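Local coordinates for protein tryptophane-5-halogenase (Microbispora sp. ATCC PTA-5024, PDB 5UAO) that chlorinates a tryptophan of the lanthipeptide NAI-107 at the 5-position of its indole, as a flavin-dependent halogenase that carries bound FAD, at residues Lys102-Arg106 against Gln145-Met149; Arg112-Val117 against Gly137-Glu141; Gly125-Leu129 against Glu141-Gln145; Ile403-Asn408 against Leu468-Val474. All blocks are in the same frame, centred on the assembly; numbering follows the deposited sequence.

Contact 1 of 4, residues Lys102-Arg106 against Gln145-Met149; sequences KLGIR and QAMLM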
# COMPACT_ATOMS: atom_id res chain seq x y z
N LYS A 102 16.22 22.63 -5.17
CA LYS A 102 14.88 22.50 -5.82
C LYS A 102 13.81 22.35 -4.72
O LYS A 102 13.80 21.37 -3.99
CB LYS A 102 14.90 21.33 -6.75
CG LYS A 102 13.59 21.09 -7.46
CD LYS A 102 13.54 19.69 -8.06
CE LYS A 102 12.21 19.43 -8.73
NZ LYS A 102 12.14 18.01 -9.13
N LEU A 103 13.00 23.38 -4.54
CA LEU A 103 11.95 23.45 -3.56
C LEU A 103 10.66 22.88 -4.16
O LEU A 103 9.67 22.57 -3.44
CB LEU A 103 11.68 24.92 -3.17
CG LEU A 103 12.82 25.66 -2.46
CD1 LEU A 103 12.40 27.02 -1.98
CD2 LEU A 103 13.26 24.83 -1.29
N GLY A 104 10.71 22.74 -5.46
CA GLY A 104 9.59 22.19 -6.22
C GLY A 104 9.71 22.47 -7.71
O GLY A 104 10.80 22.71 -8.23
N ILE A 105 8.56 22.33 -8.39
CA ILE A 105 8.46 22.62 -9.79
C ILE A 105 7.48 23.79 -9.99
O ILE A 105 6.35 23.81 -9.45
CB ILE A 105 7.94 21.41 -10.59
CG1 ILE A 105 8.87 20.21 -10.45
CG2 ILE A 105 7.71 21.82 -12.02
CD1 ILE A 105 8.38 18.90 -11.01
N ARG A 106 7.94 24.78 -10.75
CA ARG A 106 7.08 25.79 -11.28
C ARG A 106 6.51 25.42 -12.63
O ARG A 106 7.23 25.41 -13.66
CB ARG A 106 7.85 27.09 -11.44
CG ARG A 106 7.00 28.27 -11.82
CD ARG A 106 7.76 29.60 -11.93
NE ARG A 106 6.73 30.50 -12.42
CZ ARG A 106 6.49 30.78 -13.71
NH1 ARG A 106 7.31 30.38 -14.69
NH2 ARG A 106 5.45 31.52 -14.01
N GLN A 145 6.70 26.44 1.17
CA GLN A 145 7.59 26.34 0.04
C GLN A 145 6.95 26.91 -1.20
O GLN A 145 7.64 27.47 -2.09
CB GLN A 145 8.02 24.90 -0.22
CG GLN A 145 9.24 24.44 0.51
CD GLN A 145 9.66 23.04 0.09
OE1 GLN A 145 8.86 22.25 -0.46
NE2 GLN A 145 10.91 22.69 0.40
N ALA A 146 5.63 26.81 -1.30
CA ALA A 146 4.95 27.43 -2.46
C ALA A 146 5.16 28.91 -2.45
O ALA A 146 5.37 29.50 -3.51
CB ALA A 146 3.48 27.10 -2.50
N MET A 147 5.10 29.52 -1.26
CA MET A 147 5.40 30.98 -1.12
C MET A 147 6.90 31.33 -1.31
O MET A 147 7.25 32.32 -1.92
CB MET A 147 4.91 31.51 0.23
CG MET A 147 3.41 31.44 0.43
SD MET A 147 2.96 31.82 2.13
CE MET A 147 1.19 31.64 2.07
N LEU A 148 7.80 30.49 -0.83
CA LEU A 148 9.22 30.69 -1.14
C LEU A 148 9.49 30.65 -2.65
O LEU A 148 10.13 31.55 -3.23
CB LEU A 148 10.04 29.65 -0.37
CG LEU A 148 10.11 29.92 1.14
CD1 LEU A 148 10.31 28.64 1.92
CD2 LEU A 148 11.31 30.85 1.36
N MET A 149 8.85 29.70 -3.33
CA MET A 149 9.01 29.65 -4.79
C MET A 149 8.51 30.91 -5.53
O MET A 149 9.21 31.43 -6.42
CB MET A 149 8.38 28.38 -5.35
CG MET A 149 9.07 27.09 -4.93
SD MET A 149 8.33 25.66 -5.84
CE MET A 149 7.15 25.32 -4.78
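The flat amide of Gln145 has Leu103 lying against one face: the backbone O of Leu103 sits over the amide near OE1, while CD2 of Leu103 comes to the same side of the plane at the other end, 3.6 Å from Gln145 NE2. Leu103 O and Gln145 OE1 are 3.1 Å apart, yet both are acceptors, so this is proximity and not a bond. The amide is held from outside the pair instead: NE2 donates to the O of Pro171, and OE1 receives a weak bond from the N of Phe120.

Next to this polar corner the meeting is mainly apolar. Leu103 touches two residues of helix 144-151, with its CD1 3.9 Å from Leu148 CB and its CB 3.8 Å from Met149 CG. The Met149 chain is extended as far as SD and then bends (chi3 -89°), which swings CE round toward the O of Leu103. Its sulfur settles 3.7 Å from Gly104 CA, where the strand presents no side chain.

Helix 144-151 thus packs on the start of strand 104-108. Ile105 points away from the helix, and its side chain is about 9 Å from the bound FAD. Chemically, this buried junction depends on shape and dispersion between leucine and methionine carbons, while its one touching polar side chain finds its partners on other segments, firmly at NE2 and weakly at OE1.

Contact 2 of 4, residues Arg112-Val117 against Gly137-Glu141; sequences RPEGFV and GNVNE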
# COMPACT_ATOMS: atom_id res chain seq x y z
N ARG A 112 -4.34 29.04 -16.25
CA ARG A 112 -4.01 30.23 -15.45
C ARG A 112 -2.83 30.98 -16.03
O ARG A 112 -1.73 30.38 -16.23
CB ARG A 112 -3.65 29.83 -14.01
CG ARG A 112 -4.74 29.06 -13.27
CD ARG A 112 -4.09 28.29 -12.13
NE ARG A 112 -4.95 27.40 -11.37
CZ ARG A 112 -5.84 27.83 -10.52
NH1 ARG A 112 -6.02 29.13 -10.35
NH2 ARG A 112 -6.55 26.97 -9.85
N PRO A 113 -2.99 32.29 -16.30
CA PRO A 113 -1.86 33.03 -16.91
C PRO A 113 -0.57 32.93 -16.10
O PRO A 113 0.51 32.90 -16.69
CB PRO A 113 -2.34 34.50 -16.92
CG PRO A 113 -3.82 34.46 -16.75
CD PRO A 113 -4.24 33.10 -16.28
N GLU A 114 -0.69 32.89 -14.77
CA GLU A 114 0.50 32.81 -13.88
C GLU A 114 1.00 31.38 -13.67
O GLU A 114 2.00 31.16 -13.03
CB GLU A 114 0.17 33.43 -12.52
CG GLU A 114 -0.87 32.70 -11.63
CD GLU A 114 -2.38 32.98 -11.93
OE1 GLU A 114 -2.80 33.28 -13.10
OE2 GLU A 114 -3.18 32.88 -10.95
N GLY A 115 0.29 30.38 -14.18
CA GLY A 115 0.68 29.01 -13.87
C GLY A 115 0.45 28.68 -12.39
O GLY A 115 -0.43 29.29 -11.71
N PHE A 116 1.22 27.73 -11.87
CA PHE A 116 1.10 27.31 -10.45
C PHE A 116 2.38 26.63 -10.08
O PHE A 116 3.17 26.26 -10.94
CB PHE A 116 -0.07 26.33 -10.15
CG PHE A 116 -0.07 25.10 -11.02
CD1 PHE A 116 -0.59 25.17 -12.31
CD2 PHE A 116 0.49 23.90 -10.59
CE1 PHE A 116 -0.59 24.07 -13.15
CE2 PHE A 116 0.49 22.79 -11.43
CZ PHE A 116 -0.07 22.86 -12.70
N VAL A 117 2.56 26.45 -8.79
CA VAL A 117 3.78 25.86 -8.25
C VAL A 117 3.43 24.63 -7.45
O VAL A 117 2.36 24.56 -6.84
CB VAL A 117 4.63 26.86 -7.39
CG1 VAL A 117 5.11 28.02 -8.24
CG2 VAL A 117 3.89 27.34 -6.18
N GLY A 137 -7.70 32.11 -5.31
CA GLY A 137 -8.03 31.71 -6.63
C GLY A 137 -7.03 30.70 -7.23
O GLY A 137 -7.24 30.22 -8.34
N ASN A 138 -6.01 30.33 -6.49
CA ASN A 138 -4.99 29.36 -6.98
C ASN A 138 -4.32 28.62 -5.78
O ASN A 138 -4.69 28.81 -4.62
CB ASN A 138 -4.01 30.20 -7.82
CG ASN A 138 -3.15 29.40 -8.76
OD1 ASN A 138 -3.12 28.19 -8.75
ND2 ASN A 138 -2.46 30.10 -9.62
N VAL A 139 -3.32 27.79 -6.06
CA VAL A 139 -2.74 26.85 -5.12
C VAL A 139 -1.44 27.33 -4.54
O VAL A 139 -0.77 26.58 -3.86
CB VAL A 139 -2.45 25.44 -5.80
CG1 VAL A 139 -3.72 24.77 -6.18
CG2 VAL A 139 -1.54 25.56 -7.03
N ASN A 140 -1.05 28.56 -4.86
CA ASN A 140 0.29 29.04 -4.64
C ASN A 140 0.51 29.55 -3.23
O ASN A 140 1.59 29.92 -2.91
CB ASN A 140 0.63 30.12 -5.68
CG ASN A 140 0.82 29.57 -7.05
OD1 ASN A 140 0.85 28.36 -7.29
ND2 ASN A 140 1.05 30.46 -7.96
N GLU A 141 -0.51 29.51 -2.39
CA GLU A 141 -0.33 29.72 -0.98
C GLU A 141 -0.71 28.50 -0.17
O GLU A 141 -1.00 28.62 1.05
CB GLU A 141 -1.14 30.99 -0.53
CG GLU A 141 -0.51 32.27 -1.14
CD GLU A 141 -0.91 33.56 -0.42
OE1 GLU A 141 -1.76 33.54 0.51
OE2 GLU A 141 -0.35 34.61 -0.79
O HOH W 1 3.13 30.06 -10.51
O HOH W 2 1.07 24.51 -4.41
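Arg112 NH1 donates to Gly137 O at 2.6 Å, in the carbonyl plane on a lone pair, with the acceptor close to the guanidinium plane. Over one face of that guanidinium lies the Asn138 amide, the two planes only 6° apart and OD1 above the centre of the group. The same amide, swung opposite its own backbone N (chi1 -162°), reaches across to the turn formed by Arg112-Gly115. There ND2 gives a straight bond to Gly115 O at 3.0 Å and a longer one to Glu114 OE2 at 3.2 Å, which it meets from above the carboxylate plane. OD1 turns back to accept from Val139 N at 2.7 Å. Were Asn138 an alanine, Gly115 O and Glu114 OE2 would probably lose their shared donor, and the Arg112 guanidinium its stacked partner.

Further along, Asn140 OD1 takes the N-H of Val117 at 3.0 Å, at the start of edge strand 116-119, and a water joins Val117 O to Val139 O. Packing is modest: Val139 CG2 rests 3.5 Å from Phe116 CB.

Arg112 also donates through NE and NH2 to Gly471 O and Leu470 O, so three backbone carbonyls grip one guanidinium. Two asparagines and an arginine thereby supply side-chain partners for backbone groups of a turn, a strand start and the ends of two helices, and the cluster of carbonyls probably favours the positive charge.

Contact 3 of 4, residues Gly125-Leu129 against Glu141-Gln145; sequences GSVGL and EATLQ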
# COMPACT_ATOMS: atom_id res chain seq x y z
N GLY A 125 5.30 22.12 6.05
CA GLY A 125 5.04 23.42 5.42
C GLY A 125 3.58 23.75 5.09
O GLY A 125 3.30 24.82 4.54
N SER A 126 2.65 22.85 5.40
CA SER A 126 1.26 23.05 4.95
C SER A 126 0.64 24.33 5.52
O SER A 126 0.81 24.65 6.70
CB SER A 126 0.38 21.84 5.26
OG SER A 126 0.53 20.85 4.26
N VAL A 127 -0.06 25.06 4.66
CA VAL A 127 -0.85 26.24 5.07
C VAL A 127 -2.29 25.89 4.81
O VAL A 127 -3.15 26.09 5.67
CB VAL A 127 -0.47 27.53 4.28
CG1 VAL A 127 -1.46 28.66 4.52
CG2 VAL A 127 0.93 27.94 4.66
N GLY A 128 -2.56 25.35 3.62
CA GLY A 128 -3.84 24.70 3.36
C GLY A 128 -4.34 24.95 1.97
O GLY A 128 -4.49 26.10 1.54
N LEU A 129 -4.65 23.87 1.26
CA LEU A 129 -4.98 23.96 -0.14
C LEU A 129 -6.32 24.60 -0.38
O LEU A 129 -6.47 25.41 -1.27
CB LEU A 129 -4.94 22.57 -0.73
CG LEU A 129 -4.84 22.24 -2.19
CD1 LEU A 129 -3.89 23.17 -2.96
CD2 LEU A 129 -4.37 20.76 -2.26
N GLU A 141 -0.51 29.51 -2.39
CA GLU A 141 -0.33 29.72 -0.98
C GLU A 141 -0.71 28.50 -0.17
O GLU A 141 -1.00 28.62 1.05
CB GLU A 141 -1.14 30.99 -0.53
CG GLU A 141 -0.51 32.27 -1.14
CD GLU A 141 -0.91 33.56 -0.42
OE1 GLU A 141 -1.76 33.54 0.51
OE2 GLU A 141 -0.35 34.61 -0.79
N ALA A 142 -0.60 27.32 -0.81
CA ALA A 142 -0.96 26.12 -0.14
C ALA A 142 0.06 25.67 0.89
O ALA A 142 -0.30 24.92 1.81
CB ALA A 142 -1.21 25.00 -1.10
N THR A 143 1.30 26.10 0.75
CA THR A 143 2.36 25.73 1.67
C THR A 143 3.39 26.88 1.73
O THR A 143 3.37 27.80 0.91
CB THR A 143 3.09 24.41 1.25
OG1 THR A 143 4.03 24.66 0.20
CG2 THR A 143 2.15 23.25 0.83
N LEU A 144 4.30 26.79 2.71
CA LEU A 144 5.40 27.74 2.84
C LEU A 144 6.35 27.66 1.64
O LEU A 144 6.73 28.68 1.15
CB LEU A 144 6.17 27.47 4.16
CG LEU A 144 7.40 28.34 4.55
CD1 LEU A 144 7.07 29.80 4.57
CD2 LEU A 144 8.03 27.94 5.89
N GLN A 145 6.70 26.44 1.17
CA GLN A 145 7.59 26.34 0.04
C GLN A 145 6.95 26.91 -1.20
O GLN A 145 7.64 27.47 -2.09
CB GLN A 145 8.02 24.90 -0.22
CG GLN A 145 9.24 24.44 0.51
CD GLN A 145 9.66 23.04 0.09
OE1 GLN A 145 8.86 22.25 -0.46
NE2 GLN A 145 10.91 22.69 0.40
O HOH W 3 -1.21 21.84 1.90
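Gly125-Leu129 runs antiparallel to Glu141-Gln145, joined by a single bridge at Ser126 and Thr143, whose CA atoms are 4.4 Å apart. Leu144 N donates to Gly125 O at 2.9 Å. On the other side of the bridge Ala142 O accepts two amides at once, Val127 N and Gly128 N, each at 2.9 Å and both arriving from the same face of its carbonyl plane. A water linked to Ser126 OG adds a third donor to Ala142 O; Ser126 OG is also bonded to Gly123 N.

Two helix starts meet here. Gly128 is the N-cap of helix 129-136 and Thr143 that of helix 144-151. With OG1 between its own N and carbonyl carbon (chi1 79°), Thr143 turns the hydroxyl to the Ala146 N-H, while Asp121 OD1 holds the same oxygen. Thr143 CB lies 3.3 Å from Gly125 O.

Val127 faces the partner backbone, its CB 3.4 Å from Glu141 O and its CG2 alongside the Thr143 main chain; Trp488, Ala492 and Ala495 of helix 485-501 touch its side chain. Ala142 CB touches Leu129 CD1 at 3.7 Å, bringing the first turn of helix 129-136 against the extended residues that lead into helix 144-151.

Contact 4 of 4, residues Ile403-Asn408 against Leu468-Val474; sequences IHYRFN and LLLGQEV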
# COMPACT_ATOMS: atom_id res chain seq x y z
N ILE A 403 -1.98 12.67 -16.49
CA ILE A 403 -2.88 13.78 -16.17
C ILE A 403 -2.21 15.13 -16.33
O ILE A 403 -2.92 16.12 -16.30
CB ILE A 403 -3.57 13.62 -14.80
CG1 ILE A 403 -2.57 13.71 -13.65
CG2 ILE A 403 -4.27 12.32 -14.74
CD1 ILE A 403 -3.01 14.58 -12.55
N HIS A 404 -0.86 15.20 -16.46
CA HIS A 404 -0.19 16.47 -16.80
C HIS A 404 -0.52 16.85 -18.25
O HIS A 404 -0.52 18.02 -18.63
CB HIS A 404 1.31 16.40 -16.69
CG HIS A 404 1.85 16.13 -15.31
ND1 HIS A 404 1.47 15.07 -14.54
CD2 HIS A 404 2.78 16.78 -14.59
CE1 HIS A 404 2.15 15.06 -13.40
NE2 HIS A 404 2.98 16.08 -13.43
N TYR A 405 -0.76 15.83 -19.09
CA TYR A 405 -1.03 16.04 -20.50
C TYR A 405 -2.49 16.21 -20.85
O TYR A 405 -2.83 17.14 -21.59
CB TYR A 405 -0.43 14.90 -21.37
CG TYR A 405 1.04 15.14 -21.69
CD1 TYR A 405 1.42 16.00 -22.72
CD2 TYR A 405 2.05 14.56 -20.91
CE1 TYR A 405 2.73 16.23 -22.98
CE2 TYR A 405 3.36 14.76 -21.17
CZ TYR A 405 3.68 15.61 -22.21
OH TYR A 405 4.94 15.85 -22.47
N ARG A 406 -3.35 15.36 -20.29
CA ARG A 406 -4.78 15.34 -20.64
C ARG A 406 -5.46 16.67 -20.32
O ARG A 406 -6.44 17.02 -20.99
CB ARG A 406 -5.45 14.25 -19.80
CG ARG A 406 -6.93 14.05 -20.07
CD ARG A 406 -7.10 13.31 -21.36
NE ARG A 406 -8.45 13.38 -21.85
CZ ARG A 406 -9.07 12.39 -22.51
NH1 ARG A 406 -8.48 11.22 -22.72
NH2 ARG A 406 -10.30 12.55 -22.94
N PHE A 407 -5.00 17.39 -19.28
CA PHE A 407 -5.76 18.52 -18.77
C PHE A 407 -5.06 19.89 -18.93
O PHE A 407 -5.42 20.88 -18.24
CB PHE A 407 -6.13 18.29 -17.31
CG PHE A 407 -6.94 17.05 -17.08
CD1 PHE A 407 -8.23 16.95 -17.60
CD2 PHE A 407 -6.43 15.99 -16.37
CE1 PHE A 407 -9.00 15.83 -17.36
CE2 PHE A 407 -7.15 14.84 -16.18
CZ PHE A 407 -8.47 14.77 -16.65
N ASN A 408 -4.05 19.94 -19.82
CA ASN A 408 -3.31 21.16 -20.00
C ASN A 408 -3.97 22.06 -21.05
O ASN A 408 -3.68 21.99 -22.25
CB ASN A 408 -1.81 20.88 -20.35
CG ASN A 408 -0.98 22.17 -20.39
OD1 ASN A 408 -1.54 23.24 -20.20
ND2 ASN A 408 0.31 22.07 -20.71
N LEU A 468 -1.70 19.03 -9.28
CA LEU A 468 -1.72 19.05 -10.72
C LEU A 468 -3.13 19.26 -11.23
O LEU A 468 -3.33 20.04 -12.14
CB LEU A 468 -1.14 17.75 -11.36
CG LEU A 468 0.32 17.93 -11.72
CD1 LEU A 468 0.57 18.97 -12.84
CD2 LEU A 468 1.12 18.33 -10.50
N LEU A 469 -4.11 18.64 -10.59
CA LEU A 469 -5.47 18.72 -11.10
C LEU A 469 -6.12 20.13 -10.78
O LEU A 469 -6.68 20.79 -11.64
CB LEU A 469 -6.28 17.57 -10.52
CG LEU A 469 -5.99 16.16 -11.05
CD1 LEU A 469 -6.90 15.19 -10.26
CD2 LEU A 469 -6.38 16.10 -12.48
N LEU A 470 -5.87 20.63 -9.59
CA LEU A 470 -6.40 21.95 -9.21
C LEU A 470 -5.61 23.05 -9.91
O LEU A 470 -6.15 24.09 -10.32
CB LEU A 470 -6.31 22.11 -7.67
CG LEU A 470 -7.25 21.21 -6.86
CD1 LEU A 470 -6.71 21.24 -5.47
CD2 LEU A 470 -8.69 21.68 -6.93
N GLY A 471 -4.31 22.83 -10.07
CA GLY A 471 -3.49 23.80 -10.85
C GLY A 471 -3.97 24.00 -12.24
O GLY A 471 -3.92 25.11 -12.81
N GLN A 472 -4.40 22.91 -12.84
CA GLN A 472 -4.92 22.90 -14.21
C GLN A 472 -6.44 23.15 -14.32
O GLN A 472 -7.00 23.05 -15.44
CB GLN A 472 -4.56 21.55 -14.86
CG GLN A 472 -3.11 21.39 -15.25
CD GLN A 472 -2.84 19.97 -15.77
OE1 GLN A 472 -2.96 18.96 -15.06
NE2 GLN A 472 -2.52 19.90 -16.99
N GLU A 473 -7.08 23.54 -13.20
CA GLU A 473 -8.53 23.96 -13.15
C GLU A 473 -9.42 22.90 -13.71
O GLU A 473 -10.33 23.19 -14.46
CB GLU A 473 -8.77 25.27 -13.89
CG GLU A 473 -7.94 26.43 -13.37
CD GLU A 473 -8.30 27.75 -14.02
OE1 GLU A 473 -7.83 28.02 -15.15
OE2 GLU A 473 -9.07 28.52 -13.41
N VAL A 474 -9.16 21.67 -13.35
CA VAL A 474 -10.01 20.52 -13.71
C VAL A 474 -11.30 20.62 -12.84
O VAL A 474 -11.21 20.74 -11.62
CB VAL A 474 -9.25 19.22 -13.40
CG1 VAL A 474 -10.18 18.04 -13.38
CG2 VAL A 474 -8.14 19.04 -14.45
O HOH W 4 -5.90 23.89 -17.96
O HOH W 5 -8.43 21.35 -17.74
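Leu468 lies over one face of the His404 imidazole in a CH-pi contact, its CG 3.8 Å from the ring centroid and 18° off the normal, where the end of helix 383-406 packs on the end of helix 461-471. A Schellman motif closes the latter helix, with Glu473 as its positive-phi residue. The imidazole is fixed from its edge atoms, ND1 to Phe400 O and NE2 to Glu355 OE2. Exchanging His404 for an alanine is likely to leave Glu355 without this partner and open a gap against Leu468.

Ile403 meets Leu469 at about a right angle, CD1 reaching Leu469 CG at 3.7 Å and also brushing Leu468 CB. Phe407 follows, its CG anti to the carbonyl carbon (chi1 -59°), a torsion that sends the ring toward helix 461-471. Val474 CG2 sits over the CG end of one ring face, 3.5 Å from Phe407 CG, and Arg406 CG over the centre of the other. Leu469 CD2 comes to the ring obliquely. The Schellman turn at Glu473 brings Val474 back onto the ring.

The Gln472 chain extends across to the backbone of residues 403-408, its CB 3.6 Å from Phe407 O. Two waters donate to both Phe407 O and Gln472 O, the shortest of the four bonds, 2.9 Å, running from one water to Gln472 O.

Contacts 1, 2 and 3 form one cluster, their centres 10 to 12 Å apart, built from a single run of chain: contact 1 spans the other two, and contacts 2 and 3 share Glu141. Strands 104-108 and 116-119, neighbours in the seven-stranded mixed sheet, carry contacts 1 and 2, and helix 144-151 serves contacts 1 and 3, which share Gln145. Contact 4 comes much later in the sequence and joins helices 383-406 and 461-471. It lies about 12 Å from contact 2, centre to centre, and Arg112 links the two by bonding to Leu470 and Gly471. The end of helix 461-471 is thereby tied to the turn that leads into strand 116-119, within the tryptophan halogenase family region.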